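Local coordinates for ABC transporter substrate-binding protein (PDB 6TFX) that binds the mannityl-opine mannopinic acid and probably delivers it, as a periplasmic solute-binding protein, to an ABC transporter for import, at residues 97-102 with 111-116; 91-96 with 152-157. One frame throughout, in Å; residues are numbered along the deposited sequence.

Contact 1: residues 97-102 with 111-116; sequences KARDPK and AAIQKV
Arg99 reaches from the loop after helix 88-98 to Ile113, Gln114 and Val116 on strand 113-118, an outermost strand of a four-stranded antiparallel sheet. The strand carries a classic beta bulge: Gln114 and Lys115 both face Thr127 on the neighbouring strand 123-128. Almost everything that passes between 97-102 and 111-116 is made by this one arginine. Its CG sits between the backbone N and the carbonyl carbon (chi1 71°), and from there the chain runs extended to NE, which carries the guanidinium out to the bulge.

The aliphatic part packs first, with Arg99 CD 3.9 Å from Ile113 CG2. That same methyl lies over one face of the guanidinium, displaced toward its rim, while Val116 CG2 approaches Arg99 NE at 4.2 Å. Ile113 turns CG2 anti to its backbone N, and this presents the methyl to the arginine.

The polar grip on the strand is slack. Arg99 NH2 gives Gln114 O only a weak bond, 3.4 Å long and bent to 128°, and two waters do much of the bridging. One lies in the guanidinium plane at its edge, 2.9 Å from Arg99 NH1, and also meets Ile113 O. The firmer partner of the guanidinium is Asp96, whose OD1 forms a salt bridge with NE. Past the arginine the chain folds into an Asx turn, with Lys102 N bonded to Asp100 OD1 at 161°. The second water accepts a hydrogen bond from Val116 N at 2.9 Å and makes a weak, 3.1 Å bond with Arg99 NH2.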
loop_
_atom_site.group_PDB
_atom_site.type_symbol
_atom_site.label_atom_id
_atom_site.label_comp_id
_atom_site.label_asym_id
_atom_site.label_seq_id
_atom_site.Cartn_x
_atom_site.Cartn_y
_atom_site.Cartn_z
ATOM N N LYS A 97 -1.688 -3.383 -20.012
ATOM C CA LYS A 97 -2.390 -4.249 -19.058
ATOM C C LYS A 97 -2.685 -3.431 -17.783
ATOM O O LYS A 97 -3.820 -3.413 -17.336
ATOM C CB LYS A 97 -1.558 -5.491 -18.722
ATOM C CG LYS A 97 -2.266 -6.461 -17.781
ATOM C CD LYS A 97 -1.410 -7.708 -17.561
ATOM C CE LYS A 97 -2.013 -8.652 -16.545
ATOM N NZ LYS A 97 -2.118 -8.024 -15.198
ATOM N N ALA A 98 -1.680 -2.696 -17.265
ATOM C CA ALA A 98 -1.821 -1.884 -16.050
ATOM C C ALA A 98 -2.955 -0.863 -16.174
ATOM O O ALA A 98 -3.644 -0.610 -15.190
ATOM C CB ALA A 98 -0.512 -1.151 -15.779
ATOM N N ARG A 99 -3.139 -0.279 -17.365
ATOM C CA ARG A 99 -4.142 0.763 -17.570
ATOM C C ARG A 99 -5.525 0.251 -17.983
ATOM O O ARG A 99 -6.427 1.055 -18.217
ATOM C CB ARG A 99 -3.625 1.832 -18.540
ATOM C CG ARG A 99 -3.509 1.415 -19.988
ATOM C CD ARG A 99 -2.471 2.319 -20.645
ATOM N NE ARG A 99 -2.406 2.130 -22.098
ATOM C CZ ARG A 99 -3.140 2.802 -22.975
ATOM N NH1 ARG A 99 -4.023 3.703 -22.562
ATOM N NH2 ARG A 99 -3.004 2.575 -24.274
ATOM N N ASP A 100 -5.703 -1.089 -18.012
ATOM C CA ASP A 100 -6.955 -1.728 -18.396
ATOM C C ASP A 100 -7.746 -2.145 -17.148
ATOM O O ASP A 100 -7.276 -3.024 -16.420
ATOM C CB ASP A 100 -6.639 -2.960 -19.260
ATOM C CG ASP A 100 -7.858 -3.686 -19.807
ATOM O OD1 ASP A 100 -8.998 -3.352 -19.385
ATOM O OD2 ASP A 100 -7.673 -4.599 -20.640
ATOM N N PRO A 101 -8.956 -1.567 -16.898
ATOM C CA PRO A 101 -9.714 -1.950 -15.684
ATOM C C PRO A 101 -10.099 -3.422 -15.604
ATOM O O PRO A 101 -10.401 -3.912 -14.523
ATOM C CB PRO A 101 -10.946 -1.030 -15.710
ATOM C CG PRO A 101 -11.045 -0.523 -17.064
ATOM C CD PRO A 101 -9.654 -0.504 -17.656
ATOM N N LYS A 102 -10.057 -4.127 -16.737
ATOM C CA LYS A 102 -10.388 -5.553 -16.785
ATOM C C LYS A 102 -9.211 -6.462 -16.427
ATOM O O LYS A 102 -9.425 -7.662 -16.212
ATOM C CB LYS A 102 -10.909 -5.911 -18.194
ATOM C CG LYS A 102 -12.231 -5.231 -18.545
ATOM C CD LYS A 102 -12.714 -5.609 -19.938
ATOM C CE LYS A 102 -14.024 -4.928 -20.259
ATOM N NZ LYS A 102 -14.445 -5.187 -21.659
ATOM N N ALA A 111 -5.204 6.782 -16.105
ATOM C CA ALA A 111 -6.246 7.337 -16.969
ATOM C C ALA A 111 -5.748 8.390 -17.957
ATOM O O ALA A 111 -6.374 8.566 -19.011
ATOM C CB ALA A 111 -7.393 7.890 -16.136
ATOM N N ALA A 112 -4.620 9.081 -17.643
ATOM C CA ALA A 112 -4.123 10.126 -18.542
ATOM C C ALA A 112 -3.193 9.612 -19.625
ATOM O O ALA A 112 -2.736 10.402 -20.459
ATOM C CB ALA A 112 -3.446 11.225 -17.744
ATOM N N ILE A 113 -2.874 8.307 -19.625
ATOM C CA ILE A 113 -2.027 7.757 -20.680
ATOM C C ILE A 113 -2.918 7.548 -21.917
ATOM O O ILE A 113 -3.978 6.926 -21.794
ATOM C CB ILE A 113 -1.336 6.432 -20.244
ATOM C CG1 ILE A 113 -0.269 6.695 -19.142
ATOM C CG2 ILE A 113 -0.710 5.734 -21.456
ATOM C CD1 ILE A 113 0.613 5.397 -18.738
ATOM N N GLN A 114 -2.495 8.055 -23.084
ATOM C CA GLN A 114 -3.264 7.875 -24.313
ATOM C C GLN A 114 -2.784 6.605 -25.025
ATOM O O GLN A 114 -3.598 5.751 -25.384
ATOM C CB GLN A 114 -3.111 9.092 -25.237
ATOM C CG GLN A 114 -4.044 9.010 -26.418
ATOM C CD GLN A 114 -3.616 9.879 -27.575
ATOM O OE1 GLN A 114 -3.061 10.967 -27.397
ATOM N NE2 GLN A 114 -3.892 9.402 -28.792
ATOM N N LYS A 115 -1.454 6.503 -25.261
ATOM C CA LYS A 115 -0.915 5.320 -25.919
ATOM C C LYS A 115 0.500 5.007 -25.482
ATOM O O LYS A 115 1.202 5.872 -24.954
ATOM C CB LYS A 115 -1.046 5.383 -27.452
ATOM C CG LYS A 115 -0.658 6.697 -28.074
ATOM C CD LYS A 115 -1.129 6.799 -29.530
ATOM C CE LYS A 115 -0.525 8.015 -30.180
ATOM N NZ LYS A 115 -0.944 8.140 -31.604
ATOM N N VAL A 116 0.890 3.732 -25.662
ATOM C CA VAL A 116 2.236 3.239 -25.342
ATOM C C VAL A 116 2.621 2.468 -26.597
ATOM O O VAL A 116 1.905 1.533 -26.998
ATOM C CB VAL A 116 2.264 2.336 -24.082
ATOM C CG1 VAL A 116 3.708 1.961 -23.733
ATOM C CG2 VAL A 116 1.591 3.034 -22.893
HETATM O O HOH W 1 -5.127 4.809 -20.112
HETATM O O HOH W 2 -1.177 2.037 -26.744
#

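Contact 2: residues 91-96 with 152-157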
loop_
_atom_site.group_PDB
_atom_site.type_symbol
_atom_site.label_atom_id
_atom_site.label_comp_id
_atom_site.label_asym_id
_atom_site.label_seq_id
_atom_site.Cartn_x
_atom_site.Cartn_y
_atom_site.Cartn_z
ATOM N N VAL A 91 7.123 -3.905 -22.485
ATOM C CA VAL A 91 6.712 -2.663 -21.818
ATOM C C VAL A 91 5.330 -2.241 -22.306
ATOM O O VAL A 91 4.474 -1.887 -21.492
ATOM C CB VAL A 91 7.760 -1.544 -21.993
ATOM C CG1 VAL A 91 7.259 -0.225 -21.404
ATOM C CG2 VAL A 91 9.094 -1.956 -21.367
ATOM N N VAL A 92 5.113 -2.273 -23.643
ATOM C CA VAL A 92 3.805 -1.931 -24.207
ATOM C C VAL A 92 2.758 -2.869 -23.622
ATOM O O VAL A 92 1.709 -2.406 -23.183
ATOM C CB VAL A 92 3.830 -2.019 -25.763
ATOM C CG1 VAL A 92 2.429 -1.832 -26.346
ATOM C CG2 VAL A 92 4.796 -0.971 -26.328
ATOM N N PHE A 93 3.040 -4.200 -23.628
ATOM C CA PHE A 93 2.078 -5.155 -23.113
ATOM C C PHE A 93 1.751 -4.862 -21.633
ATOM O O PHE A 93 0.575 -4.834 -21.232
ATOM C CB PHE A 93 2.618 -6.586 -23.264
ATOM C CG PHE A 93 1.750 -7.609 -22.570
ATOM C CD1 PHE A 93 0.590 -8.086 -23.174
ATOM C CD2 PHE A 93 2.061 -8.053 -21.287
ATOM C CE1 PHE A 93 -0.237 -9.004 -22.508
ATOM C CE2 PHE A 93 1.225 -8.956 -20.618
ATOM C CZ PHE A 93 0.087 -9.417 -21.233
ATOM N N SER A 94 2.803 -4.620 -20.834
ATOM C CA SER A 94 2.626 -4.417 -19.393
ATOM C C SER A 94 1.845 -3.165 -19.058
ATOM O O SER A 94 0.908 -3.235 -18.254
ATOM C CB SER A 94 3.968 -4.383 -18.678
ATOM O OG SER A 94 4.656 -5.598 -18.874
ATOM N N LEU A 95 2.238 -2.017 -19.648
ATOM C CA LEU A 95 1.559 -0.737 -19.369
ATOM C C LEU A 95 0.146 -0.733 -19.914
ATOM O O LEU A 95 -0.754 -0.206 -19.256
ATOM C CB LEU A 95 2.374 0.455 -19.888
ATOM C CG LEU A 95 3.696 0.656 -19.155
ATOM C CD1 LEU A 95 4.423 1.867 -19.719
ATOM C CD2 LEU A 95 3.486 0.862 -17.614
ATOM N N ASP A 96 -0.092 -1.421 -21.070
ATOM C CA ASP A 96 -1.476 -1.478 -21.542
ATOM C C ASP A 96 -2.311 -2.347 -20.607
ATOM O O ASP A 96 -3.517 -2.119 -20.467
ATOM C CB ASP A 96 -1.554 -2.057 -22.959
ATOM C CG ASP A 96 -1.139 -1.087 -24.045
ATOM O OD1 ASP A 96 -1.029 0.141 -23.747
ATOM O OD2 ASP A 96 -0.940 -1.541 -25.202
ATOM N N ALA A 152 5.300 -14.825 -21.134
ATOM C CA ALA A 152 5.002 -15.568 -19.910
ATOM C C ALA A 152 3.571 -15.357 -19.458
ATOM O O ALA A 152 2.887 -16.324 -19.105
ATOM C CB ALA A 152 5.972 -15.185 -18.814
ATOM N N PHE A 153 3.111 -14.106 -19.470
ATOM C CA PHE A 153 1.741 -13.852 -19.041
ATOM C C PHE A 153 0.738 -14.456 -20.022
ATOM O O PHE A 153 -0.231 -15.101 -19.585
ATOM C CB PHE A 153 1.467 -12.346 -18.837
ATOM C CG PHE A 153 0.136 -12.187 -18.131
ATOM C CD1 PHE A 153 0.045 -12.312 -16.744
ATOM C CD2 PHE A 153 -1.037 -12.000 -18.858
ATOM C CE1 PHE A 153 -1.194 -12.261 -16.102
ATOM C CE2 PHE A 153 -2.279 -11.934 -18.213
ATOM C CZ PHE A 153 -2.349 -12.087 -16.844
ATOM N N LYS A 154 0.977 -14.273 -21.350
ATOM C CA LYS A 154 0.053 -14.805 -22.376
ATOM C C LYS A 154 -0.170 -16.290 -22.240
ATOM O O LYS A 154 -1.288 -16.749 -22.459
ATOM C CB LYS A 154 0.536 -14.460 -23.793
ATOM C CG LYS A 154 0.105 -13.051 -24.212
ATOM C CD LYS A 154 0.464 -12.737 -25.667
ATOM C CE LYS A 154 -0.380 -11.613 -26.237
ATOM N NZ LYS A 154 -0.100 -10.306 -25.596
ATOM N N GLU A 155 0.889 -17.046 -21.888
ATOM C CA GLU A 155 0.774 -18.486 -21.713
ATOM C C GLU A 155 0.225 -18.856 -20.352
ATOM O O GLU A 155 -0.764 -19.588 -20.290
ATOM C CB GLU A 155 2.125 -19.205 -21.932
ATOM C CG GLU A 155 2.083 -20.723 -21.710
ATOM C CD GLU A 155 0.980 -21.501 -22.408
ATOM O OE1 GLU A 155 0.725 -21.223 -23.604
ATOM O OE2 GLU A 155 0.369 -22.389 -21.761
ATOM N N ARG A 156 0.883 -18.401 -19.267
ATOM C CA ARG A 156 0.519 -18.817 -17.908
ATOM C C ARG A 156 -0.866 -18.374 -17.481
ATOM O O ARG A 156 -1.526 -19.096 -16.715
ATOM C CB ARG A 156 1.575 -18.400 -16.901
ATOM C CG ARG A 156 2.894 -19.110 -17.181
ATOM C CD ARG A 156 4.013 -18.752 -16.229
ATOM N NE ARG A 156 5.279 -19.333 -16.700
ATOM C CZ ARG A 156 6.362 -19.475 -15.947
ATOM N NH1 ARG A 156 6.353 -19.082 -14.680
ATOM N NH2 ARG A 156 7.461 -20.018 -16.450
ATOM N N GLY A 157 -1.302 -17.224 -17.990
ATOM C CA GLY A 157 -2.636 -16.693 -17.728
ATOM C C GLY A 157 -2.966 -16.674 -16.250
ATOM O O GLY A 157 -2.224 -16.086 -15.462
#
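Phe93, on helix 88-98, pushes the edge of its ring against Phe153 of helix 150-156, so that two segments 56 residues apart in the chain meet at the surface of the protein through a pair of aromatic side chains. The two rings come nearest each other where Phe93 CZ lies 3.7 Å from Phe153 CD2, an atom lying near the plane of the Phe93 ring. Phe93 CE2 rests 3.8 Å from Phe153 CB, which means that the edge of Phe93 touches the root of the other side chain as well as its ring. Both phenylalanines hold CG anti to the backbone N (chi1 172° for Phe93 and -169° for Phe153). Each thereby reaches into the gap between the helices, and the two side chains cross at about a right angle. Phe153 is further packed by Phe160, edge-to-face.

Against this close ring packing, the solvent side belongs to the exposed Lys154. Its chain runs past Phe93 in the opposite direction, and the bend at chi4 (67°) turns the ammonium back to the ring. Lys154 NZ ends 3.4 Å from Phe93 CE1 and equally near Phe93 CD1, approaching obliquely. This nitrogen is the nearest of the lysine's atoms to the ring, and it makes no hydrogen bond across the contact.

No hydrogen bond of any kind crosses between 91-96 and 152-157. The two helices are therefore joined here by aromatic packing, with a lysine nitrogen near one ring at the solvent margin, and such a contact probably rests on the fit of the rings and perhaps on a favourable placing of the lysine's charge, with no directed polar bond.

Helix 88-98 serves both contacts, whose centres lie 13 Å apart. Contact 1 is made by Arg99, just past the C-terminal end of the helix, and contact 2 by Phe93 in the turns before. Strand 113-118 also packs on those earlier turns: Val116 O is 3.5 Å from Val92 CG1, and Val116 CG2 is 4.0 Å from Leu95 CB. On the way to helix 150-156, Lys97 makes a cation-pi contact with Phe153. The helix thus lies between a face of the four-stranded sheet, near its outermost strand 113-118, and helix 150-156. Both contacts lie away from the mannopinic acid pocket and the magnesium site at Cys418 and Cys453.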